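Capsule biosynthesis protein capD (Bacillus anthracis, PDB 3G9K) cleaves the poly-gamma-D-glutamate capsule and joins it through an amide bond to meso-diaminopimelic acid of the peptidoglycan. Local coordinates at residues Ala44-Ile49 against Tyr115-Met120; Val51-Gly56 against Glu122-Ala127; Ile82-Thr87 against Ala106-Ile111; Pro97-Pro102 against Ala206-Glu211; Glu219-Val224 against Thr235-Phe240. One frame throughout, in Å; residues are numbered along the deposited sequence.

Interaction 1 (Ala44-Ile49 against Tyr115-Met120)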
# COMPACT_ATOMS: atom_id res chain seq x y z
N ALA A 44 -14.13 -8.08 7.87
CA ALA A 44 -12.94 -7.64 7.11
C ALA A 44 -12.35 -6.38 7.74
O ALA A 44 -11.12 -6.28 7.85
CB ALA A 44 -13.28 -7.40 5.64
N VAL A 45 -13.21 -5.46 8.19
CA VAL A 45 -12.76 -4.18 8.79
C VAL A 45 -12.02 -4.43 10.09
O VAL A 45 -10.89 -3.96 10.27
CB VAL A 45 -13.89 -3.16 8.92
CG1 VAL A 45 -13.48 -1.87 9.69
CG2 VAL A 45 -14.37 -2.78 7.56
N ASP A 46 -12.61 -5.18 11.00
CA ASP A 46 -11.89 -5.55 12.23
C ASP A 46 -10.51 -6.19 12.01
O ASP A 46 -9.51 -5.84 12.65
CB ASP A 46 -12.77 -6.47 13.04
CG ASP A 46 -13.94 -5.75 13.67
OD1 ASP A 46 -14.04 -4.51 13.58
OD2 ASP A 46 -14.76 -6.44 14.29
N ALA A 47 -10.46 -7.18 11.12
CA ALA A 47 -9.20 -7.79 10.73
C ALA A 47 -8.22 -6.77 10.12
O ALA A 47 -7.03 -6.87 10.33
CB ALA A 47 -9.44 -8.94 9.75
N ALA A 48 -8.72 -5.83 9.33
CA ALA A 48 -7.86 -4.82 8.69
C ALA A 48 -7.20 -3.89 9.73
O ALA A 48 -6.05 -3.48 9.59
CB ALA A 48 -8.70 -3.98 7.68
N ILE A 49 -7.91 -3.59 10.81
CA ILE A 49 -7.38 -2.76 11.87
C ILE A 49 -6.29 -3.52 12.59
O ILE A 49 -5.20 -2.98 12.89
CB ILE A 49 -8.48 -2.33 12.89
CG1 ILE A 49 -9.43 -1.35 12.21
CG2 ILE A 49 -7.83 -1.78 14.16
CD1 ILE A 49 -10.79 -1.08 12.94
N TYR A 115 -17.31 1.60 10.79
CA TYR A 115 -17.40 0.37 9.98
C TYR A 115 -16.99 -0.91 10.72
O TYR A 115 -17.12 -2.02 10.19
CB TYR A 115 -16.59 0.53 8.68
CG TYR A 115 -16.89 1.81 7.94
CD1 TYR A 115 -17.99 1.91 7.07
CD2 TYR A 115 -16.09 2.94 8.11
CE1 TYR A 115 -18.27 3.12 6.40
CE2 TYR A 115 -16.36 4.13 7.46
CZ TYR A 115 -17.45 4.21 6.60
OH TYR A 115 -17.67 5.41 5.97
N GLY A 116 -16.48 -0.78 11.94
CA GLY A 116 -16.09 -1.94 12.71
C GLY A 116 -17.12 -2.56 13.62
O GLY A 116 -18.25 -2.13 13.70
N SER A 117 -16.70 -3.60 14.30
CA SER A 117 -17.65 -4.38 15.09
C SER A 117 -17.19 -4.63 16.52
O SER A 117 -17.89 -4.29 17.48
CB SER A 117 -17.93 -5.73 14.41
OG SER A 117 -18.81 -5.52 13.33
N LEU A 118 -16.03 -5.22 16.65
CA LEU A 118 -15.48 -5.52 17.97
C LEU A 118 -14.95 -4.20 18.59
O LEU A 118 -14.67 -3.24 17.88
CB LEU A 118 -14.38 -6.56 17.84
CG LEU A 118 -14.83 -7.98 17.42
CD1 LEU A 118 -13.67 -8.88 16.94
CD2 LEU A 118 -15.53 -8.64 18.60
N PRO A 119 -14.86 -4.14 19.93
CA PRO A 119 -14.24 -2.96 20.55
C PRO A 119 -12.77 -2.81 20.17
O PRO A 119 -12.07 -3.81 19.95
CB PRO A 119 -14.34 -3.26 22.05
CG PRO A 119 -14.52 -4.72 22.14
CD PRO A 119 -15.30 -5.12 20.94
N MSE A 120 -12.33 -1.55 20.15
CA MSE A 120 -10.98 -1.23 19.71
C MSE A 120 -9.90 -1.91 20.53
O MSE A 120 -8.93 -2.43 19.98
CB MSE A 120 -10.80 0.29 19.71
CG MSE A 120 -9.54 0.72 19.02
SE MSE A 120 -9.59 0.07 17.19
CE MSE A 120 -9.51 1.78 16.34

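Interaction 2 (Val51-Gly56 against Glu122-Ala127)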
# COMPACT_ATOMS: atom_id res chain seq x y z
N VAL A 51 -4.52 -6.12 11.38
CA VAL A 51 -3.45 -6.22 10.40
C VAL A 51 -2.67 -4.92 10.29
O VAL A 51 -1.45 -4.94 10.21
CB VAL A 51 -3.97 -6.67 9.00
CG1 VAL A 51 -2.89 -6.50 7.93
CG2 VAL A 51 -4.46 -8.16 9.02
N SER A 52 -3.36 -3.79 10.21
CA SER A 52 -2.64 -2.49 10.03
C SER A 52 -1.72 -2.20 11.21
O SER A 52 -0.54 -1.89 11.04
CB SER A 52 -3.58 -1.33 9.84
OG SER A 52 -4.26 -1.48 8.64
N TYR A 53 -2.24 -2.37 12.41
CA TYR A 53 -1.40 -2.21 13.60
C TYR A 53 -0.22 -3.24 13.75
O TYR A 53 0.87 -2.89 14.19
CB TYR A 53 -2.30 -2.17 14.84
CG TYR A 53 -2.78 -0.80 15.26
CD1 TYR A 53 -4.08 -0.39 15.05
CD2 TYR A 53 -1.93 0.06 15.93
CE1 TYR A 53 -4.53 0.89 15.51
CE2 TYR A 53 -2.35 1.28 16.35
CZ TYR A 53 -3.65 1.71 16.14
OH TYR A 53 -4.00 2.94 16.58
N VAL A 54 -0.44 -4.51 13.42
CA VAL A 54 0.61 -5.53 13.45
C VAL A 54 1.78 -5.19 12.48
O VAL A 54 2.95 -5.25 12.86
CB VAL A 54 0.01 -6.94 13.14
CG1 VAL A 54 1.10 -7.93 12.76
CG2 VAL A 54 -0.84 -7.40 14.35
N LEU A 55 1.43 -4.75 11.28
CA LEU A 55 2.36 -4.35 10.23
C LEU A 55 3.18 -3.17 10.73
O LEU A 55 4.41 -3.14 10.52
CB LEU A 55 1.61 -4.02 8.93
CG LEU A 55 1.15 -5.24 8.13
CD1 LEU A 55 0.24 -4.74 7.04
CD2 LEU A 55 2.32 -6.06 7.60
N GLY A 56 2.56 -2.24 11.46
CA GLY A 56 3.30 -1.10 12.05
C GLY A 56 4.34 -1.55 13.05
O GLY A 56 5.36 -0.87 13.32
N GLU A 122 -9.48 -4.69 21.99
CA GLU A 122 -9.17 -6.06 21.55
C GLU A 122 -8.34 -6.09 20.27
O GLU A 122 -7.44 -6.91 20.11
CB GLU A 122 -10.45 -6.84 21.23
CG GLU A 122 -11.41 -7.08 22.33
CD GLU A 122 -12.66 -7.86 21.87
OE1 GLU A 122 -12.67 -8.43 20.75
OE2 GLU A 122 -13.62 -7.91 22.64
N LEU A 123 -8.70 -5.23 19.34
CA LEU A 123 -8.03 -5.15 18.05
C LEU A 123 -6.56 -4.66 18.08
O LEU A 123 -5.79 -5.05 17.22
CB LEU A 123 -8.86 -4.28 17.14
CG LEU A 123 -10.33 -4.69 16.97
CD1 LEU A 123 -11.05 -3.70 16.03
CD2 LEU A 123 -10.52 -6.14 16.43
N LEU A 124 -6.19 -3.88 19.12
CA LEU A 124 -4.82 -3.39 19.28
C LEU A 124 -3.94 -4.39 19.96
O LEU A 124 -2.73 -4.30 19.89
CB LEU A 124 -4.82 -2.06 20.06
CG LEU A 124 -4.93 -0.78 19.22
CD1 LEU A 124 -6.21 -0.74 18.46
CD2 LEU A 124 -4.80 0.48 20.11
N GLN A 125 -4.55 -5.37 20.65
CA GLN A 125 -3.79 -6.25 21.51
C GLN A 125 -2.77 -7.11 20.76
O GLN A 125 -1.67 -7.27 21.24
CB GLN A 125 -4.70 -7.12 22.41
CG GLN A 125 -3.94 -7.76 23.57
CD GLN A 125 -3.45 -6.74 24.58
OE1 GLN A 125 -4.20 -5.87 25.01
NE2 GLN A 125 -2.22 -6.85 24.95
N PRO A 126 -3.12 -7.71 19.62
CA PRO A 126 -2.04 -8.48 18.98
C PRO A 126 -0.76 -7.68 18.66
O PRO A 126 0.35 -8.16 18.88
CB PRO A 126 -2.71 -9.00 17.71
CG PRO A 126 -4.15 -9.08 18.08
CD PRO A 126 -4.37 -7.82 18.87
N ALA A 127 -0.93 -6.47 18.13
CA ALA A 127 0.20 -5.59 17.87
C ALA A 127 0.99 -5.31 19.15
O ALA A 127 2.20 -5.40 19.15
CB ALA A 127 -0.26 -4.30 17.26

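Interaction 3 (Ile82-Thr87 against Ala106-Ile111)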
# COMPACT_ATOMS: atom_id res chain seq x y z
N ILE A 82 -11.58 5.50 2.95
CA ILE A 82 -11.15 6.36 4.05
C ILE A 82 -9.70 6.85 3.82
O ILE A 82 -8.76 6.05 3.70
CB ILE A 82 -11.28 5.68 5.40
CG1 ILE A 82 -12.61 4.95 5.52
CG2 ILE A 82 -11.05 6.71 6.51
CD1 ILE A 82 -13.78 5.82 5.16
N ASP A 83 -9.55 8.17 3.75
CA ASP A 83 -8.29 8.84 3.55
C ASP A 83 -7.71 9.28 4.90
O ASP A 83 -8.18 10.24 5.51
CB ASP A 83 -8.51 10.06 2.64
CG ASP A 83 -7.21 10.82 2.33
OD1 ASP A 83 -6.20 10.65 3.05
OD2 ASP A 83 -7.15 11.56 1.33
N TYR A 84 -6.66 8.58 5.37
CA TYR A 84 -5.95 8.97 6.59
C TYR A 84 -4.46 9.27 6.29
O TYR A 84 -3.55 8.98 7.07
CB TYR A 84 -6.15 7.92 7.70
CG TYR A 84 -5.95 6.47 7.24
CD1 TYR A 84 -4.76 5.81 7.43
CD2 TYR A 84 -6.97 5.79 6.61
CE1 TYR A 84 -4.59 4.52 7.00
CE2 TYR A 84 -6.80 4.51 6.16
CZ TYR A 84 -5.61 3.87 6.38
OH TYR A 84 -5.46 2.58 5.91
N ARG A 85 -4.25 9.93 5.17
CA ARG A 85 -2.97 10.40 4.78
C ARG A 85 -2.60 11.57 5.69
O ARG A 85 -3.49 12.31 6.14
CB ARG A 85 -3.06 10.83 3.32
CG ARG A 85 -1.75 11.13 2.70
CD ARG A 85 -1.85 11.02 1.17
NE ARG A 85 -0.63 11.50 0.53
CZ ARG A 85 0.53 10.83 0.53
NH1 ARG A 85 0.65 9.65 1.13
NH2 ARG A 85 1.57 11.36 -0.10
N GLU A 86 -1.31 11.73 5.93
CA GLU A 86 -0.80 12.82 6.76
C GLU A 86 -1.14 14.18 6.15
O GLU A 86 -1.31 14.31 4.95
CB GLU A 86 0.71 12.73 6.99
CG GLU A 86 1.19 11.41 7.44
CD GLU A 86 1.65 10.50 6.31
OE1 GLU A 86 1.08 10.50 5.17
OE2 GLU A 86 2.61 9.74 6.59
N THR A 87 -1.26 15.18 7.01
CA THR A 87 -1.56 16.54 6.56
C THR A 87 -0.39 17.48 6.90
O THR A 87 0.37 17.28 7.86
CB THR A 87 -2.92 17.01 7.16
OG1 THR A 87 -2.91 16.77 8.58
CG2 THR A 87 -4.09 16.22 6.51
N ALA A 106 -5.80 8.04 13.94
CA ALA A 106 -7.11 8.66 13.64
C ALA A 106 -7.92 7.88 12.58
O ALA A 106 -9.15 7.70 12.73
CB ALA A 106 -6.95 10.10 13.21
N GLY A 107 -7.25 7.39 11.54
CA GLY A 107 -7.87 6.56 10.52
C GLY A 107 -8.48 5.30 11.07
O GLY A 107 -9.64 5.01 10.82
N MSE A 108 -7.66 4.55 11.81
CA MSE A 108 -8.09 3.29 12.40
C MSE A 108 -9.25 3.50 13.37
O MSE A 108 -10.22 2.73 13.37
CB MSE A 108 -6.92 2.58 13.11
CG MSE A 108 -5.78 2.14 12.17
SE MSE A 108 -6.36 1.02 10.70
CE MSE A 108 -5.82 2.06 9.18
N GLU A 109 -9.19 4.57 14.19
CA GLU A 109 -10.29 4.83 15.11
C GLU A 109 -11.58 5.20 14.39
O GLU A 109 -12.65 4.73 14.78
CB GLU A 109 -9.96 5.92 16.12
CG GLU A 109 -11.13 6.18 17.11
CD GLU A 109 -10.67 6.97 18.29
OE1 GLU A 109 -9.94 6.41 19.13
OE2 GLU A 109 -11.00 8.16 18.34
N TYR A 110 -11.48 6.05 13.37
CA TYR A 110 -12.62 6.42 12.52
C TYR A 110 -13.25 5.22 11.81
O TYR A 110 -14.47 5.06 11.75
CB TYR A 110 -12.21 7.45 11.47
CG TYR A 110 -13.39 7.94 10.65
CD1 TYR A 110 -13.92 7.16 9.63
CD2 TYR A 110 -14.01 9.17 10.94
CE1 TYR A 110 -15.02 7.57 8.92
CE2 TYR A 110 -15.12 9.60 10.21
CZ TYR A 110 -15.61 8.80 9.22
OH TYR A 110 -16.71 9.21 8.51
N ILE A 111 -12.39 4.39 11.24
CA ILE A 111 -12.79 3.15 10.59
C ILE A 111 -13.48 2.25 11.58
O ILE A 111 -14.53 1.72 11.31
CB ILE A 111 -11.55 2.43 9.98
CG1 ILE A 111 -11.09 3.26 8.76
CG2 ILE A 111 -11.88 0.93 9.61
CD1 ILE A 111 -9.64 2.94 8.17

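Interaction 4 (Pro97-Pro102 against Ala206-Glu211)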
# COMPACT_ATOMS: atom_id res chain seq x y z
N PRO A 97 13.42 18.29 8.58
CA PRO A 97 12.77 17.49 7.53
C PRO A 97 11.29 17.83 7.36
O PRO A 97 10.69 18.50 8.20
CB PRO A 97 12.95 16.06 8.04
CG PRO A 97 13.05 16.21 9.48
CD PRO A 97 13.88 17.44 9.68
N HIS A 98 10.71 17.41 6.24
CA HIS A 98 9.29 17.60 6.05
C HIS A 98 8.56 16.40 6.67
O HIS A 98 8.67 15.29 6.17
CB HIS A 98 8.98 17.71 4.56
CG HIS A 98 9.44 19.00 3.94
ND1 HIS A 98 8.61 20.08 3.76
CD2 HIS A 98 10.65 19.37 3.46
CE1 HIS A 98 9.29 21.07 3.20
NE2 HIS A 98 10.53 20.67 3.01
N ILE A 99 7.83 16.63 7.77
CA ILE A 99 7.03 15.57 8.44
C ILE A 99 5.59 16.04 8.49
O ILE A 99 5.33 17.19 8.84
CB ILE A 99 7.57 15.28 9.84
CG1 ILE A 99 9.01 14.80 9.77
CG2 ILE A 99 6.66 14.26 10.59
CD1 ILE A 99 9.73 14.65 11.09
N GLY A 100 4.65 15.16 8.11
CA GLY A 100 3.22 15.50 8.04
C GLY A 100 2.57 15.07 9.33
O GLY A 100 3.16 14.28 10.07
N VAL A 101 1.41 15.62 9.67
CA VAL A 101 0.73 15.19 10.90
C VAL A 101 0.25 13.75 10.66
O VAL A 101 -0.50 13.51 9.72
CB VAL A 101 -0.45 16.10 11.27
CG1 VAL A 101 -1.14 15.55 12.52
CG2 VAL A 101 0.04 17.53 11.49
N PRO A 102 0.71 12.77 11.44
CA PRO A 102 0.30 11.36 11.16
C PRO A 102 -1.18 11.08 11.26
O PRO A 102 -1.83 11.57 12.21
CB PRO A 102 1.09 10.57 12.22
CG PRO A 102 2.13 11.45 12.62
CD PRO A 102 1.65 12.82 12.55
N ALA A 206 9.26 16.47 15.67
CA ALA A 206 8.85 16.87 14.31
C ALA A 206 8.77 18.38 14.11
O ALA A 206 8.69 18.83 12.97
CB ALA A 206 7.54 16.24 13.96
N LYS A 207 8.79 19.16 15.18
CA LYS A 207 8.60 20.62 15.10
C LYS A 207 7.22 20.93 14.53
O LYS A 207 7.07 21.67 13.52
CB LYS A 207 9.73 21.28 14.28
CG LYS A 207 11.12 20.82 14.71
CD LYS A 207 11.40 21.24 16.13
CE LYS A 207 12.89 21.23 16.45
NZ LYS A 207 13.38 19.86 16.76
N ILE A 208 6.22 20.35 15.17
CA ILE A 208 4.85 20.50 14.78
C ILE A 208 4.11 20.93 16.03
O ILE A 208 4.38 20.40 17.12
CB ILE A 208 4.23 19.19 14.22
CG1 ILE A 208 4.89 18.83 12.88
CG2 ILE A 208 2.73 19.40 13.98
CD1 ILE A 208 4.36 17.47 12.26
N SER A 209 3.22 21.92 15.90
CA SER A 209 2.50 22.44 17.06
C SER A 209 1.51 21.43 17.60
O SER A 209 0.96 20.62 16.86
CB SER A 209 1.76 23.73 16.75
OG SER A 209 0.68 23.52 15.87
N LEU A 210 1.27 21.50 18.90
CA LEU A 210 0.23 20.67 19.53
C LEU A 210 -1.12 20.93 18.86
O LEU A 210 -1.90 20.00 18.67
CB LEU A 210 0.18 20.93 21.05
CG LEU A 210 1.39 20.48 21.87
CD1 LEU A 210 1.19 20.93 23.31
CD2 LEU A 210 1.57 18.97 21.77
N GLU A 211 -1.36 22.17 18.42
CA GLU A 211 -2.56 22.53 17.71
C GLU A 211 -2.73 21.75 16.37
O GLU A 211 -3.82 21.29 16.04
CB GLU A 211 -2.58 24.05 17.41
CG GLU A 211 -2.82 24.99 18.64
CD GLU A 211 -1.67 25.08 19.63
OE1 GLU A 211 -0.53 24.74 19.28
OE2 GLU A 211 -1.90 25.57 20.79
O HOH W 1 10.61 18.42 11.10

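Interaction 5 (Glu219-Val224 against Thr235-Phe240)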
# COMPACT_ATOMS: atom_id res chain seq x y z
N GLU A 219 -10.53 12.06 6.17
CA GLU A 219 -11.53 12.35 5.13
C GLU A 219 -12.15 11.06 4.61
O GLU A 219 -11.43 10.08 4.35
CB GLU A 219 -10.90 13.16 4.01
CG GLU A 219 -10.31 14.50 4.49
CD GLU A 219 -11.39 15.52 4.94
OE1 GLU A 219 -12.55 15.38 4.52
OE2 GLU A 219 -11.09 16.44 5.75
N VAL A 220 -13.49 11.05 4.51
CA VAL A 220 -14.25 9.96 3.91
C VAL A 220 -14.56 10.41 2.50
O VAL A 220 -14.96 11.55 2.29
CB VAL A 220 -15.52 9.64 4.72
CG1 VAL A 220 -16.34 8.53 4.07
CG2 VAL A 220 -15.11 9.26 6.13
N ARG A 221 -14.26 9.55 1.52
CA ARG A 221 -14.35 9.91 0.11
C ARG A 221 -15.09 8.79 -0.60
O ARG A 221 -15.16 7.67 -0.10
CB ARG A 221 -12.97 10.12 -0.50
CG ARG A 221 -12.08 11.11 0.22
CD ARG A 221 -10.84 11.44 -0.62
NE ARG A 221 -9.80 12.16 0.12
CZ ARG A 221 -9.80 13.46 0.40
NH1 ARG A 221 -10.80 14.24 -0.04
NH2 ARG A 221 -8.81 13.99 1.11
N LYS A 222 -15.69 9.13 -1.74
CA LYS A 222 -16.33 8.13 -2.60
C LYS A 222 -15.26 7.43 -3.43
O LYS A 222 -14.42 8.08 -4.01
CB LYS A 222 -17.35 8.79 -3.54
CG LYS A 222 -18.80 8.61 -3.10
CD LYS A 222 -19.23 7.11 -3.10
CE LYS A 222 -19.78 6.70 -1.72
NZ LYS A 222 -20.28 5.29 -1.72
N PRO A 223 -15.26 6.10 -3.48
CA PRO A 223 -14.30 5.50 -4.42
C PRO A 223 -14.52 5.94 -5.88
O PRO A 223 -15.65 6.23 -6.27
CB PRO A 223 -14.56 4.01 -4.26
CG PRO A 223 -15.12 3.88 -2.86
CD PRO A 223 -16.00 5.08 -2.72
N VAL A 224 -13.44 6.02 -6.66
CA VAL A 224 -13.54 6.18 -8.11
C VAL A 224 -14.15 4.88 -8.61
O VAL A 224 -13.76 3.79 -8.18
CB VAL A 224 -12.18 6.39 -8.82
CG1 VAL A 224 -12.39 6.74 -10.32
CG2 VAL A 224 -11.36 7.46 -8.17
N THR A 235 -11.68 2.25 -7.08
CA THR A 235 -10.29 2.58 -6.77
C THR A 235 -10.16 3.90 -5.98
O THR A 235 -11.16 4.54 -5.63
CB THR A 235 -9.41 2.48 -8.05
OG1 THR A 235 -7.99 2.58 -7.71
CG2 THR A 235 -9.81 3.52 -9.08
N ALA A 236 -8.94 4.27 -5.66
CA ALA A 236 -8.68 5.31 -4.69
C ALA A 236 -8.78 6.67 -5.35
O ALA A 236 -8.13 6.90 -6.37
CB ALA A 236 -7.29 5.10 -4.08
N PRO A 237 -9.59 7.58 -4.79
CA PRO A 237 -9.74 8.91 -5.40
C PRO A 237 -8.64 9.91 -5.04
O PRO A 237 -7.83 9.64 -4.13
CB PRO A 237 -11.07 9.39 -4.84
CG PRO A 237 -11.10 8.82 -3.47
CD PRO A 237 -10.43 7.46 -3.59
N PRO A 238 -8.60 11.06 -5.73
CA PRO A 238 -7.70 12.14 -5.34
C PRO A 238 -7.73 12.41 -3.84
O PRO A 238 -8.82 12.41 -3.22
CB PRO A 238 -8.20 13.33 -6.15
CG PRO A 238 -8.75 12.74 -7.34
CD PRO A 238 -9.37 11.42 -6.94
N PRO A 239 -6.55 12.58 -3.24
CA PRO A 239 -5.19 12.73 -3.80
C PRO A 239 -4.47 11.41 -4.14
O PRO A 239 -3.31 11.44 -4.59
CB PRO A 239 -4.45 13.45 -2.67
CG PRO A 239 -5.02 12.82 -1.45
CD PRO A 239 -6.52 12.61 -1.77
N PHE A 240 -5.14 10.27 -3.98
CA PHE A 240 -4.59 8.96 -4.40
C PHE A 240 -4.66 8.89 -5.94
O PHE A 240 -5.29 9.76 -6.57
CB PHE A 240 -5.35 7.81 -3.75
CG PHE A 240 -5.08 7.66 -2.25
CD1 PHE A 240 -4.31 6.61 -1.79
CD2 PHE A 240 -5.59 8.57 -1.33
CE1 PHE A 240 -4.06 6.45 -0.42
CE2 PHE A 240 -5.34 8.44 0.04
CZ PHE A 240 -4.56 7.38 0.49

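Interaction 1 (Ala44-Ile49 against Tyr115-Met120)
Asp46 and Gly116 mark the closest backbone approach, their CA atoms 5.6 Å apart, where the first turns of helix 44-58 run beside the loop that links helix 104-115 to helix 120-133. The loop passes the helix without regular structure of its own, and Pro119 stands at the N-cap position as the next helix begins. Asp46 carries the polar part of the contact by giving one carboxylate oxygen to each of two consecutive backbone amides. Ser117 N donates to the syn lone pair of Asp46 OD1 at 2.9 Å. Leu118 N meets Asp46 OD2, also on the syn side but 29° out of the carboxylate plane, again at 2.9 Å. Both bonds are fairly straight, and together they fix the rotation of the carboxylate. With CG anti to the carbonyl carbon (chi1 -72°), the group leans out from the helix toward the loop. Leu118 CG lies 3.5 Å from Asp46 OD2, placing aliphatic cover next to the charge. The flanks are apolar: Val45 CG1 approaches Tyr115 CB at 4.1 Å, and Ile49 CG2 touches SE of the selenomethionine Met120 at 4.0 Å, those two side chains crossing at about a right angle. Leu123 of helix 120-133 touches Asp46, Ile49 and Leu118. The arrangement is a worked case of a helix-borne aspartate bridging successive main-chain N-H groups of an interhelical loop, within the helical layer that packs on the sheet of this gamma-glutamyltransferase-family, Ntn-type chain, the N-terminal part of a proenzyme that also yields its partner chain.

Interaction 2 (Val51-Gly56 against Glu122-Ala127)
Tyr53 and Leu124 both have chi1 near -90°, which sets the CG atom of each residue; further rotation in the tyrosine (chi2 106°) turns a face of its ring to Leu124. Leu124 CG comes to rest over the centre of that face, 4.1 Å from the centroid of the Tyr53 ring and close to the ring normal, a well-formed CH-pi contact. The CD1 branch of Leu124 lies nearer the ring's rim, 3.8 Å from Tyr53 CE1. Beyond the ring the helices come together through the smallest side chain of the set. Ala127 CB sits 3.6 Å from Tyr53 O and 3.8 Å from Tyr53 CB, while Val54 and Ala127 bring their CA atoms to within 4.4 Å. Val54 CG2 completes the strip against Pro126 CB at 4.2 Å. This proline also belongs to the kink in its helix, since the N atoms of Pro126 and Ala127 make no bond to the preceding turn. The two short segments run in nearly the same direction, 25° apart, and their axes approach to 8.1 Å. The contact is buried and apolar in its side chains. Three further helices close round the pair 44-58 and 120-133: Phe104 of helix 104-115 meets the Tyr53 ring edge to face, Leu182 and Ile185 of helix 176-188 pack on Tyr53, and Glu33 of helix 28-39 touches Val54 and Pro126.

Interaction 3 (Ile82-Thr87 against Ala106-Ile111)
Tyr84 OH is approached by groups from two chains: it is hydrogen-bonded to Asn18 and, weakly, to Ser16 of the other CapD chain, while CE of the selenomethionine Met108 lies 3.3 Å from Tyr84 OH. The same methyl stands 3.3 Å from Tyr84 CZ, so the phenol end is packed closely by helix 104-115 while its hydroxyl bonds across the interface. Tyr84 CG takes the crowded position between backbone N and carbonyl carbon (chi1 47°), and there the root of the ring lies against Gly107, whose CA is 3.6 Å from Tyr84 CB with no side chain in the way. Ile111 CD1 reaches Tyr84 CE2 at 3.8 Å, meeting the tyrosine side chain at about a right angle. At the strand end, Ile82 and Ile111 slide past each other in opposite directions, with Ile82 CG1 4.0 Å from Ile111 CG1, and Tyr110 CD1 borders Ile82 CG2 more loosely. At the end of the strand an Asx turn forms, in which Asp83 OD1 accepts the N-H of Arg85 at 3.0 Å. Asp83 itself points away from the helix, to Arg221 and to Arg55 of the other chain. The chemistry is therefore divided: aliphatic and aromatic groups seat the helix on the sheet, whereas the phenol hydroxyl and the aspartate tie the same short segment to the partner chain. Two arginines at one carboxylate would be expected to favour its charged form.

Interaction 4 (Pro97-Pro102 against Ala206-Glu211)
Ile99 and Ile208 lie at the centre of a buried, aliphatic contact between two irregular pieces of chain, the approach to helix 104-115 and the turn that joins helix 196-206 to helix 210-214. Ile99 points toward that turn, and two of its methyls, CD1 and CG2, meet Ala206 CB together, at 3.9 Å and 4.0 Å. Ile208 answers from its own side, though its terminal methyl meets backbone more closely than side chain, with CD1 3.6 Å from Ile99 O. Its CG2 branch, anti to the backbone N, touches Val101 CG2 at 4.1 Å. A water adds the one polar bridge seen between the segments, donating to Pro97 O at 2.9 Å and to Ala206 O at 2.7 Å; two carbonyls, both acceptors, are thereby joined. Asn36 of the other CapD chain bonds Gly100 N, and Leu35 of that chain covers Ala206. Lys207 marks the turn, the first residue after helix 196-206 to leave helical geometry, with positive phi (62°). Two residues later Ser209 takes the N-cap position of the next helix, its OG bonded to Asp212 N. Ile208, between them, packs on Ile213 of helix 210-214, while across the contact the loop runs on from the backbone bond of Val101 with Thr87 into helix 104-115.

Interaction 5 (Glu219-Val224 against Thr235-Phe240)
Val224 and Thr235 form an antiparallel hydrogen-bonded pair in the beta hairpin of strands 219-228 and 231-235, which stands at one side of the four-stranded sheet of this chain. The pair is joined both ways: Thr235 N donates to Val224 O at 2.8 Å, in the carbonyl plane, and Val224 N to Thr235 O at 2.9 Å with a more bent N-H geometry. Their side chains lie on the same face, where Val224 CB and Thr235 CG2 are 3.7 Å apart. Beyond the pair the regular ladder gives way to a row of prolines. Val224 CG2 presses on Pro237 CA at 3.5 Å. Pro237 CG lies against Lys222 O, at 3.4 Å, and against Arg221 CB. Farther along, the extended Arg221 side chain lies across the prolines: its CD is 3.4 Å from Pro238 O, and Pro239 CD sits over one guanidinium face, 3.8 Å from Arg221 NE. Glu219 CB packs on the opposite face of that group, toward the rim. In the outer shell, Asp83 of the adjacent strand is the arginine's polar partner. Thr63 of the other CapD chain bonds Thr235 OG1, and a strand of that chain pairs with Thr235, so the sheet continues across the interface. The prolines end in a type VIa turn: the peptide before Pro239 is cis, and Phe240 N bonds back to Pro237 O at 2.8 Å.

Interactions 1 and 2 share helix 44-58 and touch through Leu123, yet differ in chemistry: the partly buried first uses a carboxylate on loop amides, the buried second apolar side chains alone. Interactions 3, 4 and 5 are buried too. Interaction 3, nearest the chain's centre, meets both through Met108 and Ile111 and seats helix 104-115 on the sheet. It passes to interaction 5 through neighbouring strands 79-83 and 219-228, where backbone pairing and arginine-proline packing dominate. Interaction 4, aliphatic with one bridging water and about 19 Å between its centre and that of the chain, joins interaction 3 through Thr87 and Val101. The other CapD chain reaches all five, most clearly extending the sheet at interaction 5.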